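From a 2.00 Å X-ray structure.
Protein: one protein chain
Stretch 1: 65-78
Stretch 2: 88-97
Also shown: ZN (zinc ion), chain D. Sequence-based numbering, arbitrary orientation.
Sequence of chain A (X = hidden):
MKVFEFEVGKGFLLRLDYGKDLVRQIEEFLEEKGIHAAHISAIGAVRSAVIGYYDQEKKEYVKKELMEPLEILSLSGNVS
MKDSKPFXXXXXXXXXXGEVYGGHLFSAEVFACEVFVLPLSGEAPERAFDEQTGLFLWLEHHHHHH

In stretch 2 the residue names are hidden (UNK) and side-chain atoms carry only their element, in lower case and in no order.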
ATOM      1  N   GLU A  65      13.651  16.936  -7.298  1.00 21.74           N
ATOM      2  CA  GLU A  65      13.823  17.441  -5.946  1.00 21.95           C
ATOM      3  C   GLU A  65      12.566  18.164  -5.541  1.00 21.16           C
ATOM      4  O   GLU A  65      11.967  18.875  -6.342  1.00 22.60           O
ATOM      5  CB  GLU A  65      15.007  18.404  -5.875  1.00 25.40           C
ATOM      6  CG  GLU A  65      16.359  17.721  -5.865  1.00 30.27           C
ATOM      7  CD  GLU A  65      17.502  18.712  -5.923  1.00 33.59           C
ATOM      8  OE1 GLU A  65      17.848  19.160  -7.039  1.00 35.25           O
ATOM      9  OE2 GLU A  65      18.043  19.055  -4.848  1.00 35.69           O
ATOM     10  N   LEU A  66      12.168  17.963  -4.294  1.00 22.85           N
ATOM     11  CA  LEU A  66      10.980  18.599  -3.748  1.00 24.82           C
ATOM     12  C   LEU A  66      11.360  19.186  -2.401  1.00 24.92           C
ATOM     13  O   LEU A  66      11.556  18.451  -1.437  1.00 24.01           O
ATOM     14  CB  LEU A  66       9.869  17.571  -3.560  1.00 26.21           C
ATOM     15  CG  LEU A  66       9.282  16.955  -4.830  1.00 29.35           C
ATOM     16  CD1 LEU A  66       8.497  15.712  -4.459  1.00 27.55           C
ATOM     17  CD2 LEU A  66       8.395  17.976  -5.548  1.00 28.22           C
HETATM   18  N   MSE A  67      11.480  20.506  -2.342  1.00 26.88           N
HETATM   19  CA  MSE A  67      11.838  21.176  -1.103  1.00 29.69           C
HETATM   20  C   MSE A  67      10.636  21.906  -0.517  1.00 29.52           C
HETATM   21  O   MSE A  67      10.672  23.111  -0.250  1.00 28.17           O
HETATM   22  CB  MSE A  67      13.009  22.135  -1.341  1.00 35.29           C
HETATM   23  CG  MSE A  67      14.324  21.417  -1.658  1.00 43.03           C
HETATM   24 SE   MSE A  67      15.833  22.586  -2.035  1.00 56.73          SE
HETATM   25  CE  MSE A  67      16.282  23.111  -0.226  1.00 51.56           C
ATOM     26  N   GLU A  68       9.560  21.150  -0.338  1.00 29.20           N
ATOM     27  CA  GLU A  68       8.326  21.659   0.235  1.00 28.78           C
ATOM     28  C   GLU A  68       7.715  20.537   1.049  1.00 26.87           C
ATOM     29  O   GLU A  68       7.778  19.370   0.658  1.00 27.55           O
ATOM     30  CB  GLU A  68       7.323  22.081  -0.851  1.00 32.28           C
ATOM     31  CG  GLU A  68       5.910  22.337  -0.293  1.00 35.60           C
ATOM     32  CD  GLU A  68       4.865  22.614  -1.359  1.00 38.06           C
ATOM     33  OE1 GLU A  68       4.819  21.864  -2.359  1.00 41.22           O
ATOM     34  OE2 GLU A  68       4.076  23.570  -1.186  1.00 36.49           O
ATOM     35  N   PRO A  69       7.131  20.870   2.205  1.00 25.08           N
ATOM     36  CA  PRO A  69       6.505  19.857   3.057  1.00 23.36           C
ATOM     37  C   PRO A  69       5.463  19.110   2.235  1.00 21.07           C
ATOM     38  O   PRO A  69       4.703  19.729   1.494  1.00 20.32           O
ATOM     39  CB  PRO A  69       5.874  20.693   4.162  1.00 23.31           C
ATOM     40  CG  PRO A  69       6.846  21.823   4.303  1.00 25.95           C
ATOM     41  CD  PRO A  69       7.129  22.188   2.864  1.00 24.97           C
ATOM     42  N   LEU A  70       5.431  17.788   2.363  1.00 21.78           N
ATOM     43  CA  LEU A  70       4.474  16.975   1.616  1.00 22.03           C
ATOM     44  C   LEU A  70       3.954  15.834   2.475  1.00 22.21           C
ATOM     45  O   LEU A  70       4.643  15.359   3.373  1.00 23.61           O
ATOM     46  CB  LEU A  70       5.145  16.397   0.364  1.00 24.25           C
ATOM     47  CG  LEU A  70       4.908  17.001  -1.029  1.00 25.44           C
ATOM     48  CD1 LEU A  70       4.536  18.458  -0.946  1.00 24.34           C
ATOM     49  CD2 LEU A  70       6.169  16.809  -1.867  1.00 25.40           C
ATOM     50  N   GLU A  71       2.726  15.405   2.202  1.00 21.34           N
ATOM     51  CA  GLU A  71       2.138  14.292   2.932  1.00 20.67           C
ATOM     52  C   GLU A  71       2.614  13.013   2.259  1.00 19.54           C
ATOM     53  O   GLU A  71       2.789  12.980   1.041  1.00 18.67           O
ATOM     54  CB  GLU A  71       0.612  14.319   2.834  1.00 22.44           C
ATOM     55  CG  GLU A  71      -0.078  15.488   3.508  1.00 21.92           C
ATOM     56  CD  GLU A  71      -0.285  15.245   4.977  1.00 23.63           C
ATOM     57  OE1 GLU A  71      -0.885  14.203   5.318  1.00 24.55           O
ATOM     58  OE2 GLU A  71       0.146  16.087   5.791  1.00 24.32           O
ATOM     59  N   ILE A  72       2.837  11.968   3.045  1.00 18.53           N
ATOM     60  CA  ILE A  72       3.214  10.689   2.470  1.00 18.66           C
ATOM     61  C   ILE A  72       1.850  10.089   2.174  1.00 19.28           C
ATOM     62  O   ILE A  72       1.181   9.579   3.067  1.00 19.08           O
ATOM     63  CB  ILE A  72       3.940   9.782   3.469  1.00 20.50           C
ATOM     64  CG1 ILE A  72       5.243  10.437   3.935  1.00 19.42           C
ATOM     65  CG2 ILE A  72       4.247   8.442   2.810  1.00 19.99           C
ATOM     66  CD1 ILE A  72       5.970   9.630   4.995  1.00 19.42           C
ATOM     67  N   LEU A  73       1.426  10.187   0.922  1.00 20.67           N
ATOM     68  CA  LEU A  73       0.121   9.674   0.527  1.00 19.41           C
ATOM     69  C   LEU A  73       0.140   8.163   0.392  1.00 21.44           C
ATOM     70  O   LEU A  73      -0.885   7.491   0.563  1.00 20.82           O
ATOM     71  CB  LEU A  73      -0.299  10.322  -0.783  1.00 17.91           C
ATOM     72  CG  LEU A  73      -0.268  11.849  -0.725  1.00 17.30           C
ATOM     73  CD1 LEU A  73      -0.685  12.429  -2.069  1.00 15.74           C
ATOM     74  CD2 LEU A  73      -1.203  12.340   0.383  1.00 17.86           C
ATOM     75  N   SER A  74       1.326   7.637   0.094  1.00 21.30           N
ATOM     76  CA  SER A  74       1.529   6.208  -0.068  1.00 21.41           C
ATOM     77  C   SER A  74       3.025   5.913  -0.110  1.00 19.74           C
ATOM     78  O   SER A  74       3.775   6.566  -0.835  1.00 20.01           O
ATOM     79  CB  SER A  74       0.872   5.718  -1.364  1.00 21.70           C
ATOM     80  OG  SER A  74       1.100   4.331  -1.551  1.00 24.56           O
ATOM     81  N   LEU A  75       3.442   4.939   0.689  1.00 18.96           N
ATOM     82  CA  LEU A  75       4.834   4.515   0.760  1.00 19.19           C
ATOM     83  C   LEU A  75       4.807   2.995   0.860  1.00 18.02           C
ATOM     84  O   LEU A  75       4.236   2.427   1.792  1.00 16.75           O
ATOM     85  CB  LEU A  75       5.525   5.122   1.986  1.00 17.17           C
ATOM     86  CG  LEU A  75       7.055   4.987   2.014  1.00 17.06           C
ATOM     87  CD1 LEU A  75       7.635   6.111   2.851  1.00 16.32           C
ATOM     88  CD2 LEU A  75       7.471   3.618   2.551  1.00 17.30           C
ATOM     89  N   SER A  76       5.413   2.336  -0.113  1.00 18.09           N
ATOM     90  CA  SER A  76       5.420   0.884  -0.132  1.00 18.66           C
ATOM     91  C   SER A  76       6.728   0.353  -0.696  1.00 16.87           C
ATOM     92  O   SER A  76       7.357   0.990  -1.528  1.00 15.00           O
ATOM     93  CB  SER A  76       4.250   0.379  -0.979  1.00 18.52           C
ATOM     94  OG  SER A  76       4.339  -1.022  -1.149  1.00 25.04           O
ATOM     95  N   GLY A  77       7.142  -0.821  -0.246  1.00 18.82           N
ATOM     96  CA  GLY A  77       8.380  -1.358  -0.766  1.00 19.63           C
ATOM     97  C   GLY A  77       8.815  -2.641  -0.110  1.00 19.40           C
ATOM     98  O   GLY A  77       8.049  -3.288   0.601  1.00 18.89           O
ATOM     99  N   ASN A  78      10.068  -3.006  -0.344  1.00 17.97           N
ATOM    100  CA  ASN A  78      10.595  -4.230   0.212  1.00 16.76           C
ATOM    101  C   ASN A  78      12.058  -4.101   0.612  1.00 14.92           C
ATOM    102  O   ASN A  78      12.748  -3.145   0.245  1.00 14.45           O
ATOM    103  CB  ASN A  78      10.444  -5.351  -0.814  1.00 17.05           C
ATOM    104  CG  ASN A  78      11.150  -5.038  -2.110  1.00 19.34           C
ATOM    105  OD1 ASN A  78      12.375  -4.881  -2.140  1.00 21.06           O
ATOM    106  ND2 ASN A  78      10.386  -4.932  -3.193  1.00 17.13           N
ATOM    107  N   UNK A  88      16.810  -1.174   0.922  1.00 23.00           N
ATOM    108  CA  UNK A  88      15.410  -0.800   0.736  1.00 20.77           C
ATOM    109  C   UNK A  88      15.101  -0.308  -0.676  1.00 19.71           C
ATOM    110  O   UNK A  88      15.845   0.486  -1.243  1.00 19.29           O
ATOM    111  c   UNK A  88      15.003   0.305   1.724  1.00 20.48           C
ATOM    112  s   UNK A  88      15.001  -0.139   3.479  1.00 25.69           S
ATOM    113  N   UNK A  89      13.995  -0.799  -1.232  1.00 17.97           N
ATOM    114  CA  UNK A  89      13.516  -0.384  -2.542  1.00 15.17           C
ATOM    115  C   UNK A  89      12.125   0.149  -2.239  1.00 14.66           C
ATOM    116  O   UNK A  89      11.209  -0.621  -1.966  1.00 16.15           O
ATOM    117  c   UNK A  89      12.729   0.066  -5.414  1.00 16.76           C
ATOM    118  c   UNK A  89      12.936  -1.157  -4.872  1.00 17.90           C
ATOM    119  n   UNK A  89      12.645  -2.070  -5.863  1.00 17.91           N
ATOM    120  c   UNK A  89      13.392  -1.559  -3.504  1.00 15.24           C
ATOM    121  n   UNK A  89      12.320  -0.128  -6.711  1.00 18.22           N
ATOM    122  c   UNK A  89      12.278  -1.426  -6.955  1.00 17.48           C
ATOM    123  N   UNK A  90      11.963   1.462  -2.297  1.00 16.00           N
ATOM    124  CA  UNK A  90      10.682   2.066  -1.961  1.00 16.99           C
ATOM    125  C   UNK A  90      10.120   3.014  -3.001  1.00 16.25           C
ATOM    126  O   UNK A  90      10.843   3.818  -3.583  1.00 17.30           O
ATOM    127  c   UNK A  90      11.347   1.955   0.460  1.00 16.09           C
ATOM    128  c   UNK A  90      10.796   2.859  -0.639  1.00 16.58           C
ATOM    129  c   UNK A  90      11.837   2.712   1.678  1.00 17.37           C
ATOM    130  c   UNK A  90       9.431   3.441  -0.253  1.00 16.28           C
ATOM    131  N   UNK A  91       8.813   2.923  -3.218  1.00 15.29           N
ATOM    132  CA  UNK A  91       8.136   3.811  -4.144  1.00 16.10           C
ATOM    133  C   UNK A  91       7.145   4.617  -3.319  1.00 16.91           C
ATOM    134  O   UNK A  91       6.573   4.105  -2.354  1.00 17.88           O
ATOM    135  c   UNK A  91       8.317   2.597  -6.363  1.00 19.09           C
ATOM    136  c   UNK A  91       9.662   2.444  -6.416  1.00 16.96           C
ATOM    137  c   UNK A  91       8.866   1.989  -8.409  1.00 18.94           C
ATOM    138  n   UNK A  91       7.850   2.302  -7.626  1.00 22.16           N
ATOM    139  c   UNK A  91       7.417   3.020  -5.241  1.00 17.29           C
ATOM    140  n   UNK A  91       9.977   2.068  -7.699  1.00 17.56           N
ATOM    141  N   UNK A  92       6.952   5.880  -3.676  1.00 16.20           N
ATOM    142  CA  UNK A  92       6.035   6.718  -2.921  1.00 17.58           C
ATOM    143  C   UNK A  92       5.189   7.645  -3.754  1.00 18.27           C
ATOM    144  O   UNK A  92       5.428   7.863  -4.943  1.00 18.47           O
ATOM    145  c   UNK A  92       7.759   8.542  -2.675  1.00 19.61           C
ATOM    146  c   UNK A  92       7.492   6.811  -0.868  1.00 18.33           C
ATOM    147  c   UNK A  92       6.779   7.636  -1.917  1.00 19.98           C
ATOM    148  N   UNK A  93       4.186   8.185  -3.077  1.00 17.87           N
ATOM    149  CA  UNK A  93       3.273   9.172  -3.620  1.00 18.30           C
ATOM    150  C   UNK A  93       3.255  10.223  -2.515  1.00 16.68           C
ATOM    151  O   UNK A  93       2.902   9.939  -1.366  1.00 12.65           O
ATOM    152  c   UNK A  93       1.752   7.896  -5.202  1.00 21.27           C
ATOM    153  c   UNK A  93       1.889   8.567  -3.836  1.00 20.78           C
ATOM    154  c   UNK A  93       1.078   6.543  -5.072  1.00 21.90           C
ATOM    155  c   UNK A  93       0.972   8.821  -6.118  1.00 19.96           C
ATOM    156  N   UNK A  94       3.697  11.422  -2.865  1.00 17.69           N
ATOM    157  CA  UNK A  94       3.770  12.541  -1.933  1.00 19.71           C
ATOM    158  C   UNK A  94       2.965  13.692  -2.496  1.00 20.59           C
ATOM    159  O   UNK A  94       2.835  13.831  -3.710  1.00 19.08           O
ATOM    160  c   UNK A  94       7.625  12.439  -1.547  1.00 22.02           C
ATOM    161  c   UNK A  94       5.896  10.789  -0.796  1.00 24.34           C
ATOM    162  c   UNK A  94       6.248  12.248  -0.919  1.00 21.96           C
ATOM    163  c   UNK A  94       5.223  13.004  -1.769  1.00 21.08           C
ATOM    164  N   UNK A  95       2.433  14.528  -1.615  1.00 21.81           N
ATOM    165  CA  UNK A  95       1.671  15.661  -2.091  1.00 24.88           C
ATOM    166  C   UNK A  95       0.595  16.113  -1.136  1.00 26.06           C
ATOM    167  O   UNK A  95       0.556  15.702   0.021  1.00 25.68           O
ATOM    168  N   UNK A  96      -0.282  16.968  -1.641  1.00 27.54           N
ATOM    169  CA  UNK A  96      -1.379  17.512  -0.860  1.00 30.50           C
ATOM    170  C   UNK A  96      -2.521  17.816  -1.824  1.00 30.55           C
ATOM    171  O   UNK A  96      -2.310  18.425  -2.875  1.00 28.38           O
ATOM    172  c   UNK A  96      -0.400  19.857  -1.091  1.00 36.37           C
ATOM    173  n   UNK A  96       2.627  21.501   0.607  1.00 42.14           N
ATOM    174  c   UNK A  96       1.758  20.413   0.071  1.00 40.97           C
ATOM    175  c   UNK A  96       0.392  20.932  -0.361  1.00 39.45           C
ATOM    176  c   UNK A  96      -0.915  18.785  -0.146  1.00 32.66           C
ATOM    177  N   UNK A  97      -3.723  17.377  -1.460  1.00 32.32           N
ATOM    178  CA  UNK A  97      -4.912  17.567  -2.284  1.00 32.97           C
ATOM    179  C   UNK A  97      -4.684  17.103  -3.718  1.00 32.92           C
ATOM    180  O   UNK A  97      -4.445  15.924  -3.955  1.00 33.54           O
ATOM    181  o   UNK A  97      -6.403  18.661  -0.183  1.00 37.31           O
ATOM    182  c   UNK A  97      -5.345  19.030  -2.278  1.00 35.34           C
ATOM    183  o   UNK A  97      -5.596  20.670  -0.583  1.00 40.39           O
ATOM    184  c   UNK A  97      -5.812  19.486  -0.915  1.00 37.88           C
TER
HETATM  185 ZN    ZN D 401      12.111   1.635  -8.014  1.00 26.53          ZN
HETATM  186  O   HOH W   1       3.593   3.520  -2.517  1.00 26.58           O

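Position 88 carries one carbon and then one sulfur. Its CA lies 3.6 Å from Asn78 O, a CA-H...O contact. A lone carbon ending in sulfur is Cys88.

Position 89 has one carbon leading to a five-membered ring of three carbons and two nitrogens. One ring nitrogen sits 2.2 Å from the zinc ion. Backbone N donates to Asn78 O at 3.0 Å, and Asn78 N donates back to backbone O of 89 at 3.1 Å. The ring identifies His89, which binds zinc through NE2.

Position 90 has four carbons, forked at the first, with one arm two carbons long. The short arm ends 3.4 Å from Leu75 CD2. This is Ile90. It pairs with Gly77, whose CA is 4.3 Å from Ile90 CA. A CB on Gly77 would clash with His89 O and Ile90 CA.

Position 91 repeats the five-membered ring with two nitrogens, one of them 2.2 Å from zinc. Its backbone N donates to Ser76 O at 3.0 Å, and Ser76 N donates to its O at 3.1 Å. This is His91, again a ligand through NE2. Water 1 links its O to Ser74 OG.

Position 92 has three carbons, forked at the first. One tip lies 3.4 Å from Leu75 CG. This is Val92.

Position 93 has four carbons, forked at the second. Its CB is 4.1 Å from Leu73 CB. The fork gives Leu93. Its O accepts from Leu73 N at 2.7 Å and Ser74 N at 3.1 Å, at a beta bulge where the register shifts by one.

Position 94 also has four carbons forked at the second. Its CB lies 3.9 Å from Leu70 CD2. This is Leu94, paired with Ile72.

Position 95 has no side-chain atoms, so it is Gly95. Its backbone angles call for glycine. Gly95 N donates to Glu71 O, and Glu71 N to Gly95 O, both at 3.1 Å.

Position 96 has four carbons in a row ending in nitrogen. That nitrogen is 2.9 Å from Pro69 O. This is Lys96. Its NZ donates to Pro69 O and forms a salt bridge with Glu68 OE2 at 3.1 Å.

Position 97 has two carbons, the second carrying two oxygens. It points away from stretch 1. This is Asp97.

The contact is an antiparallel strand pair held by backbone hydrogen bonds. Leu75, Ile90 and Val92 pack on one face. His89 and His91 share the other and hold zinc. Lys96 ties down one end.

Stretch 2 (88-97) CHIHVLLGKD
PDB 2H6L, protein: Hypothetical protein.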